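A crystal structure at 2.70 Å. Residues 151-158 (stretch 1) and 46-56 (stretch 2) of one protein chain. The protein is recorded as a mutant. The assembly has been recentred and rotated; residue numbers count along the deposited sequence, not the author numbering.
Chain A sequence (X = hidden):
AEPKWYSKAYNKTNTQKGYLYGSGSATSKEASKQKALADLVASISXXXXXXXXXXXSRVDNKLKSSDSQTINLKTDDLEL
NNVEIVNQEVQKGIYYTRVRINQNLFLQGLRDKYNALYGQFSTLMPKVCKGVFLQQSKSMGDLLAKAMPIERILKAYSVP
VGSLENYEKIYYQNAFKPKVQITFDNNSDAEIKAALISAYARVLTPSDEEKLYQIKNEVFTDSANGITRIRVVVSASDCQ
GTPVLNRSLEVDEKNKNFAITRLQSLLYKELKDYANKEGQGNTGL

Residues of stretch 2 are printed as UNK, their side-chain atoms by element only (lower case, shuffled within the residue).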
# COMPACT_ATOMS: atom_id res chain seq x y z
N GLU A 151 10.95 -3.87 -9.32
CA GLU A 151 11.29 -3.75 -10.75
C GLU A 151 12.65 -3.16 -10.98
O GLU A 151 13.34 -3.52 -11.95
CB GLU A 151 10.27 -2.93 -11.48
CG GLU A 151 10.75 -2.45 -12.81
CD GLU A 151 9.74 -1.55 -13.45
OE1 GLU A 151 8.67 -2.07 -13.85
OE2 GLU A 151 10.03 -0.33 -13.54
N ARG A 152 13.05 -2.24 -10.10
CA ARG A 152 14.37 -1.64 -10.21
C ARG A 152 15.40 -2.76 -10.12
O ARG A 152 16.27 -2.88 -10.99
CB ARG A 152 14.61 -0.58 -9.14
CG ARG A 152 15.33 0.64 -9.70
CD ARG A 152 15.62 1.72 -8.66
NE ARG A 152 14.64 1.78 -7.57
CZ ARG A 152 14.95 2.08 -6.30
NH1 ARG A 152 16.21 2.34 -5.93
NH2 ARG A 152 13.98 2.10 -5.39
N ILE A 153 15.26 -3.62 -9.10
CA ILE A 153 16.12 -4.78 -8.98
C ILE A 153 16.14 -5.61 -10.26
O ILE A 153 17.22 -5.89 -10.80
CB ILE A 153 15.67 -5.67 -7.84
CG1 ILE A 153 15.61 -4.82 -6.58
CG2 ILE A 153 16.64 -6.83 -7.71
CD1 ILE A 153 15.23 -5.58 -5.34
N LEU A 154 14.95 -6.00 -10.72
CA LEU A 154 14.86 -6.90 -11.88
C LEU A 154 15.57 -6.34 -13.09
O LEU A 154 16.32 -7.05 -13.75
CB LEU A 154 13.41 -7.22 -12.20
CG LEU A 154 12.80 -8.13 -11.15
CD1 LEU A 154 11.34 -8.43 -11.42
CD2 LEU A 154 13.61 -9.41 -11.11
N LYS A 155 15.35 -5.04 -13.38
CA LYS A 155 16.01 -4.40 -14.53
C LYS A 155 17.49 -4.35 -14.33
O LYS A 155 18.24 -4.58 -15.27
CB LYS A 155 15.46 -3.00 -14.84
CG LYS A 155 14.05 -3.04 -15.43
CD LYS A 155 13.73 -1.94 -16.44
CE LYS A 155 13.41 -0.62 -15.75
NZ LYS A 155 12.51 0.21 -16.60
N ALA A 156 17.92 -4.10 -13.10
CA ALA A 156 19.35 -4.13 -12.79
C ALA A 156 20.00 -5.48 -12.98
O ALA A 156 21.22 -5.57 -12.95
CB ALA A 156 19.63 -3.64 -11.39
N TYR A 157 19.21 -6.54 -13.16
CA TYR A 157 19.77 -7.89 -13.41
C TYR A 157 19.44 -8.37 -14.81
O TYR A 157 19.85 -9.45 -15.18
CB TYR A 157 19.33 -8.91 -12.34
CG TYR A 157 20.15 -8.85 -11.06
CD1 TYR A 157 19.74 -8.09 -9.98
CD2 TYR A 157 21.36 -9.55 -10.95
CE1 TYR A 157 20.49 -8.04 -8.80
CE2 TYR A 157 22.12 -9.52 -9.79
CZ TYR A 157 21.70 -8.76 -8.72
OH TYR A 157 22.50 -8.70 -7.56
N SER A 158 18.70 -7.56 -15.58
CA SER A 158 18.37 -7.86 -16.98
C SER A 158 17.30 -8.92 -17.12
O SER A 158 17.36 -9.75 -18.03
CB SER A 158 19.61 -8.32 -17.77
OG SER A 158 20.57 -7.29 -17.85
N UNK A 46 22.33 -5.94 0.39
CA UNK A 46 23.70 -5.50 0.01
C UNK A 46 24.11 -5.86 -1.41
O UNK A 46 24.29 -4.98 -2.24
c UNK A 46 24.77 -6.03 1.00
c UNK A 46 24.65 -5.36 2.36
c UNK A 46 26.18 -5.91 0.43
N UNK A 47 24.27 -7.15 -1.70
CA UNK A 47 24.60 -7.59 -3.07
C UNK A 47 23.70 -6.93 -4.12
O UNK A 47 24.13 -6.66 -5.23
c UNK A 47 24.09 -9.64 -4.57
c UNK A 47 24.53 -9.16 -3.20
c UNK A 47 25.87 -9.79 -2.87
N UNK A 48 22.45 -6.69 -3.77
CA UNK A 48 21.50 -6.15 -4.72
C UNK A 48 21.69 -4.64 -4.88
O UNK A 48 21.83 -4.15 -6.01
c UNK A 48 19.05 -5.69 -5.01
c UNK A 48 19.82 -7.96 -4.61
c UNK A 48 20.07 -6.51 -4.30
N UNK A 49 21.71 -3.92 -3.76
CA UNK A 49 21.87 -2.47 -3.80
C UNK A 49 23.13 -2.06 -4.54
O UNK A 49 23.12 -1.10 -5.31
c UNK A 49 20.47 -1.96 -1.71
c UNK A 49 21.86 -1.88 -2.40
n UNK A 49 20.37 -2.82 -0.70
o UNK A 49 19.52 -1.25 -2.08
N UNK A 50 24.20 -2.81 -4.36
CA UNK A 50 25.46 -2.49 -5.03
C UNK A 50 25.52 -3.03 -6.45
O UNK A 50 26.58 -3.03 -7.08
o UNK A 50 26.94 -4.35 -4.51
c UNK A 50 26.66 -3.00 -4.21
N UNK A 51 24.40 -3.54 -6.94
CA UNK A 51 24.36 -4.09 -8.29
C UNK A 51 23.64 -3.07 -9.12
O UNK A 51 23.82 -2.99 -10.33
c UNK A 51 24.35 -6.18 -10.61
n UNK A 51 24.13 -5.89 -11.88
o UNK A 51 25.42 -6.65 -10.20
c UNK A 51 23.19 -5.91 -9.68
c UNK A 51 23.60 -5.41 -8.30
N UNK A 52 22.81 -2.29 -8.44
CA UNK A 52 22.11 -1.20 -9.08
C UNK A 52 23.06 -0.01 -9.03
O UNK A 52 23.01 0.86 -9.91
c UNK A 52 19.89 -2.04 -8.22
c UNK A 52 20.82 -0.84 -8.33
c UNK A 52 18.72 -1.79 -7.29
c UNK A 52 20.11 0.33 -9.00
N UNK A 53 23.91 0.01 -8.00
CA UNK A 53 24.91 1.05 -7.86
C UNK A 53 25.96 0.93 -8.99
O UNK A 53 26.37 1.93 -9.58
n UNK A 53 26.83 4.10 -5.07
n UNK A 53 27.44 2.65 -6.52
c UNK A 53 26.22 2.23 -6.03
c UNK A 53 25.85 3.14 -5.11
c UNK A 53 25.56 0.96 -6.48
c UNK A 53 27.78 3.78 -5.93
N UNK A 54 26.38 -0.30 -9.30
CA UNK A 54 27.30 -0.54 -10.41
C UNK A 54 26.56 -0.70 -11.74
O UNK A 54 26.96 -1.46 -12.61
c UNK A 54 28.25 -1.74 -10.13
c UNK A 54 29.03 -1.51 -8.84
c UNK A 54 27.46 -3.06 -10.10
c UNK A 54 28.31 -4.30 -9.90
N UNK A 55 25.47 0.06 -11.87
CA UNK A 55 24.62 0.07 -13.07
C UNK A 55 24.14 1.48 -13.39
O UNK A 55 24.13 1.88 -14.55
n UNK A 55 24.84 -3.30 -15.04
o UNK A 55 23.10 -1.98 -15.51
c UNK A 55 23.66 -2.28 -13.21
c UNK A 55 23.85 -2.51 -14.69
c UNK A 55 23.41 -0.83 -12.88
N UNK A 56 23.73 2.22 -12.35
CA UNK A 56 23.18 3.58 -12.48
C UNK A 56 24.09 4.50 -13.30
O UNK A 56 25.30 4.58 -13.04
c UNK A 56 22.92 4.18 -11.08
c UNK A 56 20.32 5.14 -9.62
n UNK A 56 19.12 5.92 -9.18
c UNK A 56 22.40 5.62 -11.06
c UNK A 56 21.60 5.97 -9.79

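Position 46 carries three side-chain carbons, one bearing the other two, and lies out of reach of stretch 1: Val46. Position 47 has the same forked trio, but here the tyrosine hydroxyl arrives, Tyr157 OH standing 3.5 Å from the backbone O of 47 and equally far from one branch carbon. This is Val47, whose methyl CG1 is the branch carbon touched; little of its surface is covered.

Position 48 repeats the three-carbon fork, now buried and with its CA-to-CB bond toward the other helix. One branch lies 3.8 Å from Ile153 CG2, the other 4.2 Å from Tyr157 CE1. The residue is Val48, and its two methyls, CG1 and CG2 in that order, meet two different neighbours.

At position 49 two carbons end in one oxygen and one nitrogen, a short amide whose CB points away; it is Asn49, with both amide atoms hydrogen-bonded elsewhere in the structure. Position 50 shows one carbon and one oxygen, also directed away and touching nothing here: Ser50.

Position 51 has three carbons, the third bearing an oxygen and a nitrogen, so the amide sits one carbon farther out than at 49. Its nitrogen is 3.1 Å from Ala156 O. This is Gln51; NE2 donates to that carbonyl at 156°, and CG lies over one face of the Tyr157 ring, 3.7 Å from its centroid, as a CH-pi contact.

Position 52 holds four carbons, forked at the first, with one arm two carbons long that reaches stretch 1. It is Ile52: CG1 packs 3.6 Å from Ala156 CB, and CD1 lies 4.4 Å from Ile153 CG1.

Position 53 bears a five-membered ring of three carbons and two nitrogens, His53, out of reach. Position 54, another four-carbon fork with a longer arm, is Ile54, likewise remote. At position 55 three carbons, the third carrying an oxygen and a nitrogen, make this Gln55; its CG lies 4.1 Å from Ala156 O. Position 56, four carbons in a row ending in nitrogen, is Lys56, poorly ordered and without close contact.

The helices cross at 66°, their axes approaching to 9.3 Å. The backbones come nearest at Ala156, whose CA is 5.5 Å from Ile52 CA, and the methyl meets the isoleucine arm directly. Val48 and Ile52, one turn apart, both reach Ile153, while Gln51 joins polar and apolar roles, bonding a carbonyl near the helix end while its aliphatic stem covers the tyrosine.

Stretch 2, residues 46-56: VVVNSQIHIQK
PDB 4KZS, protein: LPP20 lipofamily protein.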